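Local atomic coordinates of Serine/threonine-protein kinase Tel1 (Chaetomium thermophilum, PDB entry 6SKY), a protein that probably acts as a DNA damage sensor, a serine/threonine kinase of the ATM subfamily that phosphorylates [ST]-Q sites to start checkpoint signalling. Residues 1916-1921 with 1933-1938; 1941-1946 with 1957-1962; 1883-1888 with 2731-2736. All blocks are in the same frame, centred on the assembly; numbering follows the deposited sequence.

How the interactions relate
Within one chain, the three contacts run from the kinase domain out to the dimer interface. Interaction 3 joins the FAT helix 1884-1898 to the kinase helix 2732-2755, and the long span between its segments contains both other contacts. Interaction 1 lies about 19 Å from it, centre to centre, and touches it directly: Phe1921 CZ is 4.0 Å from Leu1888 CD1. About 16 Å separates the centres of interactions 1 and 2, which are bridged by a probable hydrogen bond between Asp1936 O and Thr1941 OG1 (3.3 Å). Interactions 2 and 3 do not touch; their nearest atoms are about 16 Å apart. All three lie away from the nucleotide and magnesium sites.

Interaction 1 (1916-1921 with 1933-1938); sequences ILLEIF and LSQDAS
Leu1933 does most of the work here, giving 96 of the 214 Å² buried between helix 1916-1921 and the irregular segment 1933-1938. Its CG stands anti to the backbone N (chi1 -163°), and its two methyl branches serve different partners on the helix. Leu1933 CD1 goes in between Leu1917 and Phe1921: it lies 3.7 Å from Leu1917 CD2 and just as near Leu1917 CB, then reaches Phe1921 CD2 at 3.9 Å. The approach to Phe1921 is at the ring's edge, in its plane, so the methyl meets the rim; the ring is set by CG lying anti to its own carbonyl carbon (chi1 -80°). Leu1933 CD2 takes the other direction, against Leu1918 CA at 3.5 Å and Leu1918 CD1 at 3.7 Å, the two leucine side chains crossing at about a right angle. Leu1918 is itself anti to its backbone N (chi1 179°), which brings its tip towards the incoming segment. Leu1918 CD1 also meets the amide end of Gln1935, a marginal van der Waals touch with Gln1935 OE1 (3.8 Å) and NE2 about equally near, the extended chain crossing the leucine nearly perpendicularly. Here an apolar loop residue packs back on a short FAT helix, as the chain passes from helix 1916-1923 to helix 1939-1948 of the alpha solenoid. Tyr1930, in the loop before Leu1933, touches both Leu1918 and Gln1935. Behind the contact, helix 1884-1898 receives Leu1917 on Ala1891 and Phe1921 on Leu1888, while helix 1871-1880 meets Ile1916, Glu1919 and Ile1920 through Thr1879.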
loop_
_atom_site.group_PDB
_atom_site.type_symbol
_atom_site.label_atom_id
_atom_site.label_comp_id
_atom_site.label_asym_id
_atom_site.label_seq_id
_atom_site.Cartn_x
_atom_site.Cartn_y
_atom_site.Cartn_z
ATOM N N ILE A 1916 29.616 -1.870 -20.443
ATOM C CA ILE A 1916 29.720 -0.430 -20.620
ATOM C C ILE A 1916 28.342 0.221 -20.615
ATOM O O ILE A 1916 28.210 1.386 -20.224
ATOM C CB ILE A 1916 30.494 -0.107 -21.909
ATOM C CG1 ILE A 1916 31.105 1.282 -21.816
ATOM C CG2 ILE A 1916 29.611 -0.221 -23.134
ATOM C CD1 ILE A 1916 32.143 1.395 -20.731
ATOM N N LEU A 1917 27.310 -0.523 -21.004
ATOM C CA LEU A 1917 25.959 0.011 -20.989
ATOM C C LEU A 1917 25.492 0.312 -19.575
ATOM O O LEU A 1917 24.715 1.248 -19.366
ATOM C CB LEU A 1917 25.022 -0.975 -21.668
ATOM C CG LEU A 1917 24.107 -0.419 -22.749
ATOM C CD1 LEU A 1917 24.890 0.419 -23.719
ATOM C CD2 LEU A 1917 23.443 -1.564 -23.468
ATOM N N LEU A 1918 25.968 -0.449 -18.594
ATOM C CA LEU A 1918 25.581 -0.192 -17.214
ATOM C C LEU A 1918 26.172 1.114 -16.714
ATOM O O LEU A 1918 25.482 1.909 -16.065
ATOM C CB LEU A 1918 26.015 -1.356 -16.332
ATOM C CG LEU A 1918 25.722 -1.249 -14.843
ATOM C CD1 LEU A 1918 24.249 -1.069 -14.608
ATOM C CD2 LEU A 1918 26.226 -2.481 -14.137
ATOM N N GLU A 1919 27.444 1.361 -17.022
ATOM C CA GLU A 1919 28.073 2.612 -16.626
ATOM C C GLU A 1919 27.489 3.793 -17.379
ATOM O O GLU A 1919 27.446 4.901 -16.843
ATOM C CB GLU A 1919 29.575 2.535 -16.855
ATOM C CG GLU A 1919 30.336 3.655 -16.199
ATOM C CD GLU A 1919 31.829 3.536 -16.394
ATOM O OE1 GLU A 1919 32.268 2.527 -16.985
ATOM O OE2 GLU A 1919 32.565 4.450 -15.962
ATOM N N ILE A 1920 27.040 3.584 -18.616
ATOM C CA ILE A 1920 26.363 4.654 -19.339
ATOM C C ILE A 1920 25.034 4.987 -18.677
ATOM O O ILE A 1920 24.744 6.149 -18.384
ATOM C CB ILE A 1920 26.166 4.271 -20.813
ATOM C CG1 ILE A 1920 27.500 4.177 -21.528
ATOM C CG2 ILE A 1920 25.292 5.276 -21.501
ATOM C CD1 ILE A 1920 27.395 3.558 -22.869
ATOM N N PHE A 1921 24.203 3.977 -18.431
ATOM C CA PHE A 1921 22.853 4.234 -17.949
ATOM C C PHE A 1921 22.796 4.636 -16.486
ATOM O O PHE A 1921 21.809 5.247 -16.073
ATOM C CB PHE A 1921 21.971 3.016 -18.179
ATOM C CG PHE A 1921 21.466 2.912 -19.572
ATOM C CD1 PHE A 1921 21.114 4.042 -20.269
ATOM C CD2 PHE A 1921 21.351 1.697 -20.193
ATOM C CE1 PHE A 1921 20.658 3.954 -21.546
ATOM C CE2 PHE A 1921 20.898 1.612 -21.474
ATOM C CZ PHE A 1921 20.552 2.734 -22.149
ATOM N N LEU A 1933 17.758 -1.581 -18.954
ATOM C CA LEU A 1933 18.891 -2.482 -19.022
ATOM C C LEU A 1933 18.583 -3.769 -18.279
ATOM O O LEU A 1933 18.003 -3.749 -17.194
ATOM C CB LEU A 1933 20.114 -1.809 -18.415
ATOM C CG LEU A 1933 21.473 -2.403 -18.735
ATOM C CD1 LEU A 1933 21.815 -2.159 -20.182
ATOM C CD2 LEU A 1933 22.478 -1.776 -17.830
ATOM N N SER A 1934 18.973 -4.892 -18.867
ATOM C CA SER A 1934 18.704 -6.205 -18.299
ATOM C C SER A 1934 19.944 -6.737 -17.597
ATOM O O SER A 1934 21.042 -6.722 -18.163
ATOM C CB SER A 1934 18.258 -7.181 -19.384
ATOM O OG SER A 1934 19.160 -7.159 -20.470
ATOM N N GLN A 1935 19.764 -7.206 -16.367
ATOM C CA GLN A 1935 20.859 -7.742 -15.578
ATOM C C GLN A 1935 20.321 -8.835 -14.672
ATOM O O GLN A 1935 19.191 -8.753 -14.188
ATOM C CB GLN A 1935 21.538 -6.641 -14.765
ATOM C CG GLN A 1935 20.714 -5.387 -14.637
ATOM C CD GLN A 1935 21.499 -4.245 -14.063
ATOM O OE1 GLN A 1935 22.628 -4.418 -13.620
ATOM N NE2 GLN A 1935 20.908 -3.064 -14.066
ATOM N N ASP A 1936 21.143 -9.859 -14.451
ATOM C CA ASP A 1936 20.710 -11.034 -13.707
ATOM C C ASP A 1936 20.191 -10.653 -12.329
ATOM O O ASP A 1936 20.688 -9.728 -11.685
ATOM C CB ASP A 1936 21.856 -12.028 -13.580
ATOM C CG ASP A 1936 23.202 -11.359 -13.625
ATOM O OD1 ASP A 1936 23.246 -10.141 -13.881
ATOM O OD2 ASP A 1936 24.218 -12.050 -13.408
ATOM N N ALA A 1937 19.180 -11.384 -11.875
ATOM C CA ALA A 1937 18.399 -10.982 -10.719
ATOM C C ALA A 1937 18.923 -11.615 -9.441
ATOM O O ALA A 1937 19.422 -12.741 -9.439
ATOM C CB ALA A 1937 16.932 -11.351 -10.911
ATOM N N SER A 1938 18.803 -10.863 -8.350
ATOM C CA SER A 1938 19.169 -11.290 -7.008
ATOM C C SER A 1938 18.719 -10.194 -6.058
ATOM O O SER A 1938 18.241 -9.142 -6.487
ATOM C CB SER A 1938 20.667 -11.557 -6.873
ATOM O OG SER A 1938 21.430 -10.482 -7.374
#

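Interaction 2 (1941-1946 with 1957-1962)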
loop_
_atom_site.group_PDB
_atom_site.type_symbol
_atom_site.label_atom_id
_atom_site.label_comp_id
_atom_site.label_asym_id
_atom_site.label_seq_id
_atom_site.Cartn_x
_atom_site.Cartn_y
_atom_site.Cartn_z
ATOM N N THR A 1941 20.963 -7.082 -6.686
ATOM C CA THR A 1941 20.632 -6.245 -7.831
ATOM C C THR A 1941 19.390 -5.411 -7.559
ATOM O O THR A 1941 19.312 -4.249 -7.971
ATOM C CB THR A 1941 20.459 -7.118 -9.068
ATOM O OG1 THR A 1941 21.746 -7.527 -9.540
ATOM C CG2 THR A 1941 19.756 -6.370 -10.167
ATOM N N VAL A 1942 18.419 -5.975 -6.850
ATOM C CA VAL A 1942 17.263 -5.190 -6.438
ATOM C C VAL A 1942 17.691 -4.073 -5.500
ATOM O O VAL A 1942 17.164 -2.958 -5.554
ATOM C CB VAL A 1942 16.206 -6.100 -5.796
ATOM C CG1 VAL A 1942 15.032 -5.286 -5.311
ATOM C CG2 VAL A 1942 15.754 -7.126 -6.784
ATOM N N LEU A 1943 18.665 -4.346 -4.634
ATOM C CA LEU A 1943 19.168 -3.298 -3.756
ATOM C C LEU A 1943 19.884 -2.209 -4.545
ATOM O O LEU A 1943 19.749 -1.021 -4.237
ATOM C CB LEU A 1943 20.093 -3.910 -2.707
ATOM C CG LEU A 1943 20.651 -2.989 -1.633
ATOM C CD1 LEU A 1943 19.557 -2.131 -1.044
ATOM C CD2 LEU A 1943 21.305 -3.831 -0.576
ATOM N N ALA A 1944 20.654 -2.598 -5.561
ATOM C CA ALA A 1944 21.315 -1.622 -6.419
ATOM C C ALA A 1944 20.301 -0.734 -7.124
ATOM O O ALA A 1944 20.483 0.484 -7.211
ATOM C CB ALA A 1944 22.200 -2.330 -7.436
ATOM N N ARG A 1945 19.221 -1.323 -7.626
ATOM C CA ARG A 1945 18.189 -0.521 -8.266
ATOM C C ARG A 1945 17.470 0.377 -7.272
ATOM O O ARG A 1945 17.073 1.491 -7.624
ATOM C CB ARG A 1945 17.186 -1.419 -8.975
ATOM C CG ARG A 1945 16.024 -0.662 -9.551
ATOM C CD ARG A 1945 14.957 -1.583 -10.089
ATOM N NE ARG A 1945 14.349 -2.405 -9.051
ATOM C CZ ARG A 1945 13.480 -1.956 -8.153
ATOM N NH1 ARG A 1945 12.971 -2.780 -7.253
ATOM N NH2 ARG A 1945 13.127 -0.680 -8.146
ATOM N N LEU A 1946 17.284 -0.079 -6.033
ATOM C CA LEU A 1946 16.603 0.754 -5.047
ATOM C C LEU A 1946 17.482 1.891 -4.562
ATOM O O LEU A 1946 16.971 2.945 -4.179
ATOM C CB LEU A 1946 16.152 -0.086 -3.859
ATOM C CG LEU A 1946 14.944 -0.984 -4.068
ATOM C CD1 LEU A 1946 14.823 -1.920 -2.902
ATOM C CD2 LEU A 1946 13.704 -0.142 -4.206
ATOM N N ALA A 1957 15.463 -1.529 4.383
ATOM C CA ALA A 1957 15.218 -2.926 4.726
ATOM C C ALA A 1957 16.312 -3.841 4.187
ATOM O O ALA A 1957 16.938 -4.601 4.937
ATOM C CB ALA A 1957 13.858 -3.353 4.188
ATOM N N PHE A 1958 16.546 -3.789 2.877
ATOM C CA PHE A 1958 17.533 -4.660 2.253
ATOM C C PHE A 1958 18.940 -4.358 2.748
ATOM O O PHE A 1958 19.746 -5.274 2.953
ATOM C CB PHE A 1958 17.464 -4.518 0.736
ATOM C CG PHE A 1958 16.229 -5.096 0.124
ATOM C CD1 PHE A 1958 15.029 -4.435 0.199
ATOM C CD2 PHE A 1958 16.270 -6.299 -0.534
ATOM C CE1 PHE A 1958 13.900 -4.968 -0.359
ATOM C CE2 PHE A 1958 15.141 -6.826 -1.094
ATOM C CZ PHE A 1958 13.959 -6.161 -1.005
ATOM N N ARG A 1959 19.252 -3.080 2.966
ATOM C CA ARG A 1959 20.568 -2.722 3.469
ATOM C C ARG A 1959 20.760 -3.169 4.906
ATOM O O ARG A 1959 21.846 -3.621 5.267
ATOM C CB ARG A 1959 20.787 -1.223 3.360
ATOM C CG ARG A 1959 21.554 -0.808 2.154
ATOM C CD ARG A 1959 22.825 -1.594 2.010
ATOM N NE ARG A 1959 23.378 -1.405 0.679
ATOM C CZ ARG A 1959 24.442 -2.041 0.218
ATOM N NH1 ARG A 1959 24.873 -1.806 -1.009
ATOM N NH2 ARG A 1959 25.072 -2.915 0.983
ATOM N N GLY A 1960 19.740 -3.035 5.749
ATOM C CA GLY A 1960 19.857 -3.533 7.103
ATOM C C GLY A 1960 20.061 -5.029 7.148
ATOM O O GLY A 1960 20.833 -5.531 7.962
ATOM N N ALA A 1961 19.384 -5.764 6.271
ATOM C CA ALA A 1961 19.596 -7.207 6.228
ATOM C C ALA A 1961 21.026 -7.542 5.821
ATOM O O ALA A 1961 21.690 -8.363 6.465
ATOM C CB ALA A 1961 18.592 -7.855 5.283
ATOM N N GLN A 1962 21.524 -6.910 4.756
ATOM C CA GLN A 1962 22.912 -7.122 4.352
ATOM C C GLN A 1962 23.876 -6.775 5.475
ATOM O O GLN A 1962 24.823 -7.516 5.751
ATOM C CB GLN A 1962 23.234 -6.283 3.121
ATOM C CG GLN A 1962 22.596 -6.757 1.854
ATOM C CD GLN A 1962 23.243 -8.004 1.320
ATOM O OE1 GLN A 1962 24.317 -8.397 1.768
ATOM N NE2 GLN A 1962 22.592 -8.640 0.356
#
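Two consecutive helices of the FAT region, 1939-1948 and 1953-1968, form a helical hairpin here, consistent with the alpha-solenoid character of the domain and its relation to TPR proteins. The hairpin is splayed: the segment axes come no nearer than 10.2 Å, and their directions differ by 132°, well short of antiparallel. Leu1943 spans the gap and gives 99 of the 256 Å² buried. Its CG is anti to the backbone N, so both methyls reach across to the second helix. Leu1943 CD1 lies 3.6 Å from Phe1958 CB, the two side chains sliding past each other in opposite directions. Leu1943 CD2 settles over one face of the Arg1959 guanidinium, off towards its rim, with Arg1959 NE at 3.4 Å; the same methyl is 4.0 Å from Gln1962 CG. Arg1959 is bent at chi2 (-51°), which turns its end back towards the first helix and across the leucine at about a right angle. The guanidinium is thus apolar-covered on that face while its charge is answered elsewhere, by a salt bridge from NH2 to Asp1977 OD1 and a long, weak ion pair with Glu1947. The Phe1958 ring, with CG anti to its carbonyl carbon, is approached obliquely by Leu1946 CD1, 4.0 Å from Phe1958 CD1, and more distantly by Val1942 CG1. Beyond the hairpin, helix 1974-1988 packs on Arg1959 through Ala1980 and Leu1981. On the dimer side, Phe1958 meets the ring of His2217 of the second subunit with planes at about 60°, Val1942 packs on Leu2214 of that subunit, and Arg1945 forms a salt bridge with its Glu2219.

Interaction 3 (1883-1888 with 2731-2736)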
loop_
_atom_site.group_PDB
_atom_site.type_symbol
_atom_site.label_atom_id
_atom_site.label_comp_id
_atom_site.label_asym_id
_atom_site.label_seq_id
_atom_site.Cartn_x
_atom_site.Cartn_y
_atom_site.Cartn_z
ATOM N N MET A 1883 31.478 11.615 -21.271
ATOM C CA MET A 1883 30.555 12.035 -22.318
ATOM C C MET A 1883 29.566 10.893 -22.513
ATOM O O MET A 1883 29.778 10.012 -23.339
ATOM C CB MET A 1883 31.297 12.345 -23.605
ATOM C CG MET A 1883 32.472 13.268 -23.451
ATOM S SD MET A 1883 33.670 13.113 -24.782
ATOM C CE MET A 1883 32.896 14.055 -26.080
ATOM N N TYR A 1884 28.476 10.913 -21.757
ATOM C CA TYR A 1884 27.606 9.748 -21.696
ATOM C C TYR A 1884 26.584 9.682 -22.819
ATOM O O TYR A 1884 26.212 8.583 -23.231
ATOM C CB TYR A 1884 26.906 9.700 -20.343
ATOM C CG TYR A 1884 27.880 9.507 -19.219
ATOM C CD1 TYR A 1884 28.621 8.350 -19.124
ATOM C CD2 TYR A 1884 28.074 10.483 -18.270
ATOM C CE1 TYR A 1884 29.514 8.167 -18.116
ATOM C CE2 TYR A 1884 28.969 10.309 -17.256
ATOM C CZ TYR A 1884 29.683 9.150 -17.182
ATOM O OH TYR A 1884 30.580 8.972 -16.162
ATOM N N LYS A 1885 26.135 10.812 -23.351
ATOM C CA LYS A 1885 25.257 10.758 -24.511
ATOM C C LYS A 1885 26.025 10.360 -25.760
ATOM O O LYS A 1885 25.522 9.595 -26.590
ATOM C CB LYS A 1885 24.568 12.099 -24.699
ATOM C CG LYS A 1885 23.600 12.429 -23.602
ATOM C CD LYS A 1885 23.260 13.884 -23.617
ATOM C CE LYS A 1885 22.054 14.162 -22.771
ATOM N NZ LYS A 1885 22.172 13.522 -21.452
ATOM N N VAL A 1886 27.252 10.856 -25.903
ATOM C CA VAL A 1886 28.126 10.404 -26.979
ATOM C C VAL A 1886 28.403 8.916 -26.843
ATOM O O VAL A 1886 28.413 8.176 -27.832
ATOM C CB VAL A 1886 29.422 11.232 -26.977
ATOM C CG1 VAL A 1886 30.302 10.825 -28.097
ATOM C CG2 VAL A 1886 29.106 12.694 -27.076
ATOM N N ALA A 1887 28.611 8.450 -25.614
ATOM C CA ALA A 1887 28.861 7.034 -25.382
ATOM C C ALA A 1887 27.654 6.189 -25.746
ATOM O O ALA A 1887 27.800 5.096 -26.296
ATOM C CB ALA A 1887 29.243 6.807 -23.927
ATOM N N LEU A 1888 26.450 6.675 -25.449
ATOM C CA LEU A 1888 25.246 5.940 -25.817
ATOM C C LEU A 1888 25.070 5.879 -27.327
ATOM O O LEU A 1888 24.697 4.834 -27.870
ATOM C CB LEU A 1888 24.032 6.579 -25.160
ATOM C CG LEU A 1888 22.680 5.919 -25.388
ATOM C CD1 LEU A 1888 22.715 4.483 -24.972
ATOM C CD2 LEU A 1888 21.648 6.647 -24.608
ATOM N N ASP A 2731 23.909 15.697 -33.695
ATOM C CA ASP A 2731 24.530 16.034 -32.420
ATOM C C ASP A 2731 23.991 15.114 -31.332
ATOM O O ASP A 2731 22.777 15.003 -31.180
ATOM C CB ASP A 2731 24.225 17.486 -32.090
ATOM C CG ASP A 2731 25.063 18.029 -30.964
ATOM O OD1 ASP A 2731 25.970 17.332 -30.490
ATOM O OD2 ASP A 2731 24.814 19.174 -30.550
ATOM N N PRO A 2732 24.850 14.435 -30.566
ATOM C CA PRO A 2732 24.344 13.447 -29.602
ATOM C C PRO A 2732 23.456 14.008 -28.507
ATOM O O PRO A 2732 22.568 13.295 -28.027
ATOM C CB PRO A 2732 25.630 12.851 -29.032
ATOM C CG PRO A 2732 26.582 12.980 -30.117
ATOM C CD PRO A 2732 26.296 14.281 -30.768
ATOM N N ASP A 2733 23.649 15.253 -28.093
ATOM C CA ASP A 2733 22.765 15.830 -27.088
ATOM C C ASP A 2733 21.360 16.008 -27.640
ATOM O O ASP A 2733 20.371 15.551 -27.046
ATOM C CB ASP A 2733 23.327 17.169 -26.630
ATOM C CG ASP A 2733 24.833 17.160 -26.539
ATOM O OD1 ASP A 2733 25.398 16.135 -26.103
ATOM O OD2 ASP A 2733 25.457 18.174 -26.909
ATOM N N GLU A 2734 21.262 16.680 -28.784
ATOM C CA GLU A 2734 19.991 16.837 -29.467
ATOM C C GLU A 2734 19.390 15.491 -29.830
ATOM O O GLU A 2734 18.188 15.288 -29.678
ATOM C CB GLU A 2734 20.193 17.691 -30.707
ATOM C CG GLU A 2734 18.950 18.348 -31.214
ATOM C CD GLU A 2734 19.184 19.080 -32.507
ATOM O OE1 GLU A 2734 20.226 18.823 -33.148
ATOM O OE2 GLU A 2734 18.335 19.912 -32.886
ATOM N N TRP A 2735 20.207 14.564 -30.321
ATOM C CA TRP A 2735 19.718 13.239 -30.675
ATOM C C TRP A 2735 19.050 12.561 -29.491
ATOM O O TRP A 2735 17.937 12.040 -29.608
ATOM C CB TRP A 2735 20.878 12.403 -31.201
ATOM C CG TRP A 2735 20.624 10.944 -31.348
ATOM C CD1 TRP A 2735 20.030 10.321 -32.391
ATOM C CD2 TRP A 2735 21.011 9.913 -30.438
ATOM N NE1 TRP A 2735 19.998 8.972 -32.183
ATOM C CE2 TRP A 2735 20.594 8.697 -30.986
ATOM C CE3 TRP A 2735 21.657 9.905 -29.203
ATOM C CZ2 TRP A 2735 20.807 7.491 -30.354
ATOM C CZ3 TRP A 2735 21.857 8.712 -28.578
ATOM C CH2 TRP A 2735 21.438 7.520 -29.151
ATOM N N PHE A 2736 19.710 12.565 -28.334
ATOM C CA PHE A 2736 19.149 11.888 -27.174
ATOM C C PHE A 2736 17.860 12.549 -26.713
ATOM O O PHE A 2736 16.879 11.864 -26.398
ATOM C CB PHE A 2736 20.174 11.857 -26.049
ATOM C CG PHE A 2736 19.726 11.091 -24.855
ATOM C CD1 PHE A 2736 19.611 9.729 -24.905
ATOM C CD2 PHE A 2736 19.409 11.733 -23.686
ATOM C CE1 PHE A 2736 19.189 9.031 -23.821
ATOM C CE2 PHE A 2736 18.992 11.032 -22.605
ATOM C CZ PHE A 2736 18.881 9.683 -22.672
#
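Helices 1884-1888 and 2732-2736 cross steeply, at 72° between their directions, with axes 8.9 Å apart at closest approach; the nearest pair of CA atoms, Val1886 and Pro2732, is separated by 5.5 Å. At that point Val1886 CG2 lies 4.0 Å from Pro2732 CG, the two side chains running side by side and pointing the same way. Lys1885 makes the largest contribution, 100 of the 360 Å² buried. Its CG is anti to the carbonyl carbon (chi1 -67°), and the chain runs on almost straight until it bends at chi4, so that the methylenes, more than the ammonium, do the touching. Lys1885 CE sits 3.7 Å from Phe2736 CD2, the two side chains crossing at about a right angle, and Lys1885 CD passes Asp2733 OD1 at 4.0 Å. The opposite charges themselves stay apart, Lys1885 NZ being 6.2 Å from Asp2733 OD1, so any attraction would be a long-range one. The contact is a junction between domains, in which FAT packs against the PI3/PI4-type kinase domain, on the N-terminal turn of helix 2732-2755, away from the nucleotide and magnesium sites. Leu1888, one turn after Tyr1884, reaches Phe2736 as well, and Trp2735 beside it: CG anti to its N, Leu1888 places CD2 3.5 Å from Phe2736 CE1, obliquely to that ring, and its CG 4.3 Å from Trp2735 CH2, at the indole edge. Nearby, the loop residue Glu1654 accepts a hydrogen bond from Val1886 N, and Leu1657 of helix 1657-1663 touches Pro2732.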